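Long-range contacts in uncharacterized protein (Borrelia turicatae, PDB 5VJ4), which is a putative surface lipoprotein of a relapsing fever spirochete, of unestablished function, that may bind lipid: residues Ile124-Gly129 and Leu192-Gly197; Glu150-Pro155 and Asp208-Ala213. All blocks are in the same frame, centred on the assembly; numbering follows the deposited sequence.

Contact 1 (Ile124-Gly129 and Leu192-Gly197); sequences ISYIQG and LVKGIG. With SO4 (sulfate ion), chain C.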
loop_
_atom_site.group_PDB
_atom_site.type_symbol
_atom_site.label_atom_id
_atom_site.label_comp_id
_atom_site.label_asym_id
_atom_site.label_seq_id
_atom_site.Cartn_x
_atom_site.Cartn_y
_atom_site.Cartn_z
ATOM N N ILE A 124 18.479 20.680 1.748
ATOM C CA ILE A 124 19.115 19.607 2.499
ATOM C C ILE A 124 18.283 19.249 3.741
ATOM O O ILE A 124 18.037 18.086 4.003
ATOM C CB ILE A 124 20.564 19.965 2.849
ATOM C CG1 ILE A 124 21.394 20.033 1.565
ATOM C CG2 ILE A 124 21.164 18.935 3.771
ATOM C CD1 ILE A 124 21.799 18.699 0.983
ATOM N N SER A 125 17.786 20.247 4.455
ATOM C CA SER A 125 16.953 19.954 5.587
ATOM C C SER A 125 15.698 19.187 5.170
ATOM O O SER A 125 15.264 18.261 5.863
ATOM C CB SER A 125 16.574 21.211 6.324
ATOM O OG SER A 125 15.510 20.912 7.209
ATOM N N TYR A 126 15.134 19.566 4.033
ATOM C CA TYR A 126 13.965 18.876 3.483
ATOM C C TYR A 126 14.222 17.387 3.183
ATOM O O TYR A 126 13.619 16.543 3.837
ATOM C CB TYR A 126 13.497 19.597 2.243
ATOM C CG TYR A 126 12.287 19.019 1.591
ATOM C CD1 TYR A 126 11.013 19.250 2.122
ATOM C CD2 TYR A 126 12.400 18.292 0.386
ATOM C CE1 TYR A 126 9.882 18.744 1.488
ATOM C CE2 TYR A 126 11.281 17.793 -0.264
ATOM C CZ TYR A 126 10.030 18.006 0.299
ATOM O OH TYR A 126 8.933 17.477 -0.320
ATOM N N ILE A 127 15.115 17.061 2.239
ATOM C CA ILE A 127 15.368 15.660 1.961
ATOM C C ILE A 127 15.957 14.909 3.139
ATOM O O ILE A 127 16.049 13.686 3.108
ATOM C CB ILE A 127 16.227 15.409 0.725
ATOM C CG1 ILE A 127 17.591 16.056 0.887
ATOM C CG2 ILE A 127 15.493 15.890 -0.504
ATOM C CD1 ILE A 127 18.541 15.676 -0.228
ATOM N N GLN A 128 16.342 15.633 4.180
ATOM C CA GLN A 128 16.909 14.981 5.352
ATOM C C GLN A 128 15.875 14.080 6.031
ATOM O O GLN A 128 16.206 13.005 6.520
ATOM C CB GLN A 128 17.391 16.020 6.340
ATOM C CG GLN A 128 18.515 15.575 7.249
ATOM C CD GLN A 128 18.570 16.429 8.488
ATOM O OE1 GLN A 128 18.514 17.664 8.432
ATOM N NE2 GLN A 128 18.645 15.778 9.622
ATOM N N GLY A 129 14.625 14.542 6.055
ATOM C CA GLY A 129 13.535 13.864 6.735
ATOM C C GLY A 129 13.818 13.640 8.200
ATOM O O GLY A 129 14.010 14.587 8.939
ATOM N N LEU A 192 7.187 10.514 -0.201
ATOM C CA LEU A 192 7.808 9.770 -1.290
ATOM C C LEU A 192 9.149 10.387 -1.638
ATOM O O LEU A 192 10.142 9.668 -1.822
ATOM C CB LEU A 192 6.887 9.706 -2.489
ATOM C CG LEU A 192 5.657 8.800 -2.324
ATOM C CD1 LEU A 192 4.609 9.226 -3.314
ATOM C CD2 LEU A 192 5.983 7.353 -2.532
ATOM N N VAL A 193 9.185 11.717 -1.661
ATOM C CA VAL A 193 10.428 12.422 -1.901
ATOM C C VAL A 193 11.438 12.098 -0.816
ATOM O O VAL A 193 12.567 11.666 -1.139
ATOM C CB VAL A 193 10.218 13.929 -2.063
ATOM C CG1 VAL A 193 11.554 14.640 -2.324
ATOM C CG2 VAL A 193 9.257 14.175 -3.213
ATOM N N LYS A 194 11.034 12.244 0.451
ATOM C CA LYS A 194 11.952 11.909 1.555
ATOM C C LYS A 194 12.457 10.474 1.427
ATOM O O LYS A 194 13.625 10.214 1.707
ATOM C CB LYS A 194 11.350 12.205 2.914
ATOM C CG LYS A 194 11.144 13.708 3.162
ATOM C CD LYS A 194 9.862 13.992 3.929
ATOM C CE LYS A 194 9.991 15.138 4.932
ATOM N NZ LYS A 194 10.199 16.493 4.352
ATOM N N GLY A 195 11.617 9.560 0.941
ATOM C CA GLY A 195 12.056 8.187 0.621
ATOM C C GLY A 195 13.215 8.129 -0.359
ATOM O O GLY A 195 14.197 7.396 -0.172
ATOM N N ILE A 196 13.126 8.930 -1.407
ATOM C CA ILE A 196 14.229 9.002 -2.367
ATOM C C ILE A 196 15.430 9.552 -1.625
ATOM O O ILE A 196 16.526 8.973 -1.710
ATOM C CB ILE A 196 13.876 9.864 -3.588
ATOM C CG1 ILE A 196 12.585 9.335 -4.208
ATOM C CG2 ILE A 196 15.026 9.888 -4.583
ATOM C CD1 ILE A 196 11.982 10.184 -5.291
ATOM N N GLY A 197 15.204 10.625 -0.854
ATOM C CA GLY A 197 16.217 11.124 0.095
ATOM C C GLY A 197 16.885 9.948 0.814
ATOM O O GLY A 197 18.102 9.684 0.620
HETATM S S SO4 C . 19.311 19.152 12.515
HETATM O O1 SO4 C . 18.586 18.019 11.905
HETATM O O2 SO4 C . 20.195 19.767 11.504
HETATM O O3 SO4 C . 18.331 20.171 12.885
HETATM O O4 SO4 C . 20.093 18.675 13.694
#

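Contact 2 (Glu150-Pro155 and Asp208-Ala213); sequences EKIIKP and DRFAQA. With SO4 (sulfate ion), chain D.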
loop_
_atom_site.group_PDB
_atom_site.type_symbol
_atom_site.label_atom_id
_atom_site.label_comp_id
_atom_site.label_asym_id
_atom_site.label_seq_id
_atom_site.Cartn_x
_atom_site.Cartn_y
_atom_site.Cartn_z
ATOM N N GLU A 150 25.165 20.182 -7.883
ATOM C CA GLU A 150 24.493 19.987 -9.152
ATOM C C GLU A 150 23.440 18.881 -9.142
ATOM O O GLU A 150 22.387 19.042 -9.727
ATOM C CB GLU A 150 25.482 19.787 -10.291
ATOM C CG GLU A 150 25.152 20.711 -11.452
ATOM C CD GLU A 150 25.189 20.019 -12.805
ATOM O OE1 GLU A 150 25.895 18.987 -12.948
ATOM O OE2 GLU A 150 24.496 20.513 -13.725
ATOM N N LYS A 151 23.711 17.787 -8.442
ATOM C CA LYS A 151 22.829 16.623 -8.428
ATOM C C LYS A 151 21.931 16.529 -7.224
ATOM O O LYS A 151 20.885 15.904 -7.302
ATOM C CB LYS A 151 23.647 15.351 -8.527
ATOM C CG LYS A 151 24.474 15.278 -9.810
ATOM C CD LYS A 151 23.627 15.287 -11.080
ATOM C CE LYS A 151 24.336 14.523 -12.192
ATOM N NZ LYS A 151 23.597 14.549 -13.483
ATOM N N ILE A 152 22.328 17.126 -6.102
ATOM C CA ILE A 152 21.458 17.107 -4.941
ATOM C C ILE A 152 20.712 18.410 -4.766
ATOM O O ILE A 152 19.469 18.428 -4.733
ATOM C CB ILE A 152 22.188 16.712 -3.657
ATOM C CG1 ILE A 152 22.958 15.407 -3.853
ATOM C CG2 ILE A 152 21.208 16.605 -2.493
ATOM C CD1 ILE A 152 22.105 14.270 -4.365
ATOM N N ILE A 153 21.457 19.501 -4.699
ATOM C CA ILE A 153 20.846 20.747 -4.252
ATOM C C ILE A 153 19.982 21.405 -5.341
ATOM O O ILE A 153 18.814 21.700 -5.106
ATOM C CB ILE A 153 21.882 21.705 -3.635
ATOM C CG1 ILE A 153 22.694 20.949 -2.578
ATOM C CG2 ILE A 153 21.178 22.930 -3.085
ATOM C CD1 ILE A 153 23.272 21.769 -1.467
ATOM N N LYS A 154 20.544 21.593 -6.532
ATOM C CA LYS A 154 19.803 22.219 -7.640
ATOM C C LYS A 154 18.457 21.536 -7.925
ATOM O O LYS A 154 17.424 22.234 -7.899
ATOM C CB LYS A 154 20.663 22.362 -8.902
ATOM C CG LYS A 154 21.558 23.601 -8.937
ATOM C CD LYS A 154 22.358 23.646 -10.241
ATOM C CE LYS A 154 23.193 24.913 -10.394
ATOM N NZ LYS A 154 24.189 24.744 -11.490
ATOM N N PRO A 155 18.444 20.188 -8.124
ATOM C CA PRO A 155 17.145 19.510 -8.344
ATOM C C PRO A 155 16.176 19.692 -7.195
ATOM O O PRO A 155 15.000 20.012 -7.435
ATOM C CB PRO A 155 17.518 18.037 -8.480
ATOM C CG PRO A 155 18.933 18.066 -8.927
ATOM C CD PRO A 155 19.544 19.213 -8.168
ATOM N N ASP A 208 23.106 10.317 -9.679
ATOM C CA ASP A 208 22.363 10.332 -10.947
ATOM C C ASP A 208 20.900 9.960 -10.750
ATOM O O ASP A 208 20.007 10.663 -11.244
ATOM C CB ASP A 208 22.962 9.385 -11.970
ATOM C CG ASP A 208 24.430 9.585 -12.156
ATOM O OD1 ASP A 208 24.816 10.691 -12.605
ATOM O OD2 ASP A 208 25.182 8.625 -11.859
ATOM N N ARG A 209 20.664 8.863 -10.025
ATOM C CA ARG A 209 19.306 8.463 -9.712
ATOM C C ARG A 209 18.555 9.471 -8.852
ATOM O O ARG A 209 17.385 9.741 -9.118
ATOM C CB ARG A 209 19.243 7.068 -9.088
ATOM C CG ARG A 209 17.826 6.594 -8.762
ATOM C CD ARG A 209 16.930 6.502 -9.982
ATOM N NE ARG A 209 15.675 5.836 -9.658
ATOM C CZ ARG A 209 14.569 5.930 -10.392
ATOM N NH1 ARG A 209 14.527 6.678 -11.497
ATOM N NH2 ARG A 209 13.490 5.280 -9.999
ATOM N N PHE A 210 19.209 10.019 -7.834
ATOM C CA PHE A 210 18.530 10.968 -6.966
ATOM C C PHE A 210 18.002 12.139 -7.796
ATOM O O PHE A 210 16.838 12.523 -7.680
ATOM C CB PHE A 210 19.412 11.468 -5.813
ATOM C CG PHE A 210 18.783 12.589 -5.061
ATOM C CD1 PHE A 210 18.823 13.900 -5.565
ATOM C CD2 PHE A 210 18.091 12.345 -3.860
ATOM C CE1 PHE A 210 18.192 14.941 -4.877
ATOM C CE2 PHE A 210 17.451 13.396 -3.165
ATOM C CZ PHE A 210 17.503 14.697 -3.675
ATOM N N ALA A 211 18.855 12.706 -8.640
ATOM C CA ALA A 211 18.430 13.870 -9.432
ATOM C C ALA A 211 17.402 13.499 -10.481
ATOM O O ALA A 211 16.527 14.292 -10.784
ATOM C CB ALA A 211 19.618 14.552 -10.074
ATOM N N GLN A 212 17.515 12.280 -11.007
ATOM C CA GLN A 212 16.628 11.754 -12.051
ATOM C C GLN A 212 15.235 11.576 -11.503
ATOM O O GLN A 212 14.270 11.955 -12.163
ATOM C CB GLN A 212 17.155 10.391 -12.507
ATOM C CG GLN A 212 16.642 9.849 -13.818
ATOM C CD GLN A 212 17.269 8.502 -14.136
ATOM O OE1 GLN A 212 16.915 7.467 -13.534
ATOM N NE2 GLN A 212 18.212 8.502 -15.091
ATOM N N ALA A 213 15.170 11.032 -10.280
ATOM C CA ALA A 213 13.946 10.591 -9.655
ATOM C C ALA A 213 13.188 11.679 -8.936
ATOM O O ALA A 213 11.952 11.653 -8.845
ATOM C CB ALA A 213 14.241 9.456 -8.693
HETATM S S SO4 D . 22.746 5.577 -9.636
HETATM O O1 SO4 D . 23.871 4.596 -9.769
HETATM O O2 SO4 D . 21.993 5.607 -10.917
HETATM O O3 SO4 D . 23.153 6.987 -9.397
HETATM O O4 SO4 D . 21.933 5.116 -8.477
#

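Contact 1 (Ile124-Gly129 and Leu192-Gly197)
The ammonium group of Lys194 approaches the ring of Tyr126 obliquely in an off-centre cation-pi contact, NZ lying 4.1 Å from the ring centroid and 33° off its normal. This is the meeting of two helices of an all-helical fold, the C-terminal turn of one against the flank of the other. The axes of 124-128 and 192-197 approach to 8.8 Å and cross at -95°, and glycine suits the crossing point: with no side chain on Gly197, the backbones come close, and Ile127 O packs against Gly197 CA. Tyr126 holds CG anti to its backbone N (chi1 -179°), which carries the ring across to helix 176-201. There CE2 meets the CG1 branch of Val193, a compact beta-branched neighbour for a buried ring, while the phenol OH is hydrogen-bonded to Asp190, one turn earlier. Asp190 thus fixes the far end of the ring. Gly129 leaves the helix with positive phi, a conformation glycine adopts readily, and its CA lies beside Lys194 CE. The lysine chain, bent at chi2, chi3 and chi4, curls back to the end of helix 118-128, where a cation is probably stabilised by the helix dipole. Its NZ also gives a weak hydrogen bond to Tyr126 O, at 3.5 Å.

Contact 2 (Glu150-Pro155 and Asp208-Ala213)
Segments 150-155 and 208-213, on helices 145-171 and 207-214, run side by side in nearly the same direction, their axes 22° apart and 8.4 Å at closest approach, with Lys151 and Ala211 the nearest residues by CA. Packing this close suits alanine: the single methyl of Ala211 points at the other helix and lies 3.3 Å from Lys151 O. One turn on, the ring of Pro155 also faces across, CG meeting the same methyl at 3.8 Å. Helix 145-171 is irregular here, with a wider pi-type turn at 150-153 and a kink at Pro155, whose nitrogen has no hydrogen to give to the preceding turn.

On the buried side, Phe210 points toward helix 145-171 with CG anti to its backbone N (chi1 171°). The edge of its ring faces Lys151 O, 3.4 Å from CD1, so the carbonyl oxygen meets weakly positive ring hydrogens. Ile152 crosses the phenylalanine at about a right angle and brings its CD1 obliquely to the ring, 3.5 Å from CD1 of Phe210. Phe200 meets this ring from helix 176-201.

Toward solvent, Lys151 folds at chi2 (-62°), and its CD passes alongside the Ala211 methyl. Its NZ remains 4.1 Å from Asp208 OD1, beyond a salt bridge. At the start of helix 207-214, Arg209 N donates to a sulfate oxygen, O3, at 3.2 Å; Gly206 and Arg349 also bind this ion. No hydrogen bond joins the two segments, so van der Waals packing, including the Lys151 carbonyl against Ala211 and Phe210, carries the contact, while Lys151 and Asp208 probably add only a modest electrostatic attraction at its rim.

In the fold
From the N terminus, the chain first passes through 124-129 at the end of helix 118-128, then 150-155 in helix 145-171. It next runs through 192-197 in helix 176-201, closing contact 1 across 62 intervening residues, and reaches 208-213 in helix 207-214, closing contact 2 across 52. The two loops therefore cross rather than nest, each contact joining one of helices 118-128 and 145-171 to one of helices 176-201 and 207-214. Their centres are about 12 Å apart, and side chains bridge the gap: Ile127 packs on both Ile152 and Phe210, while Ile124 touches Ile153. Joined by this packing, the contacts tie the four helices together.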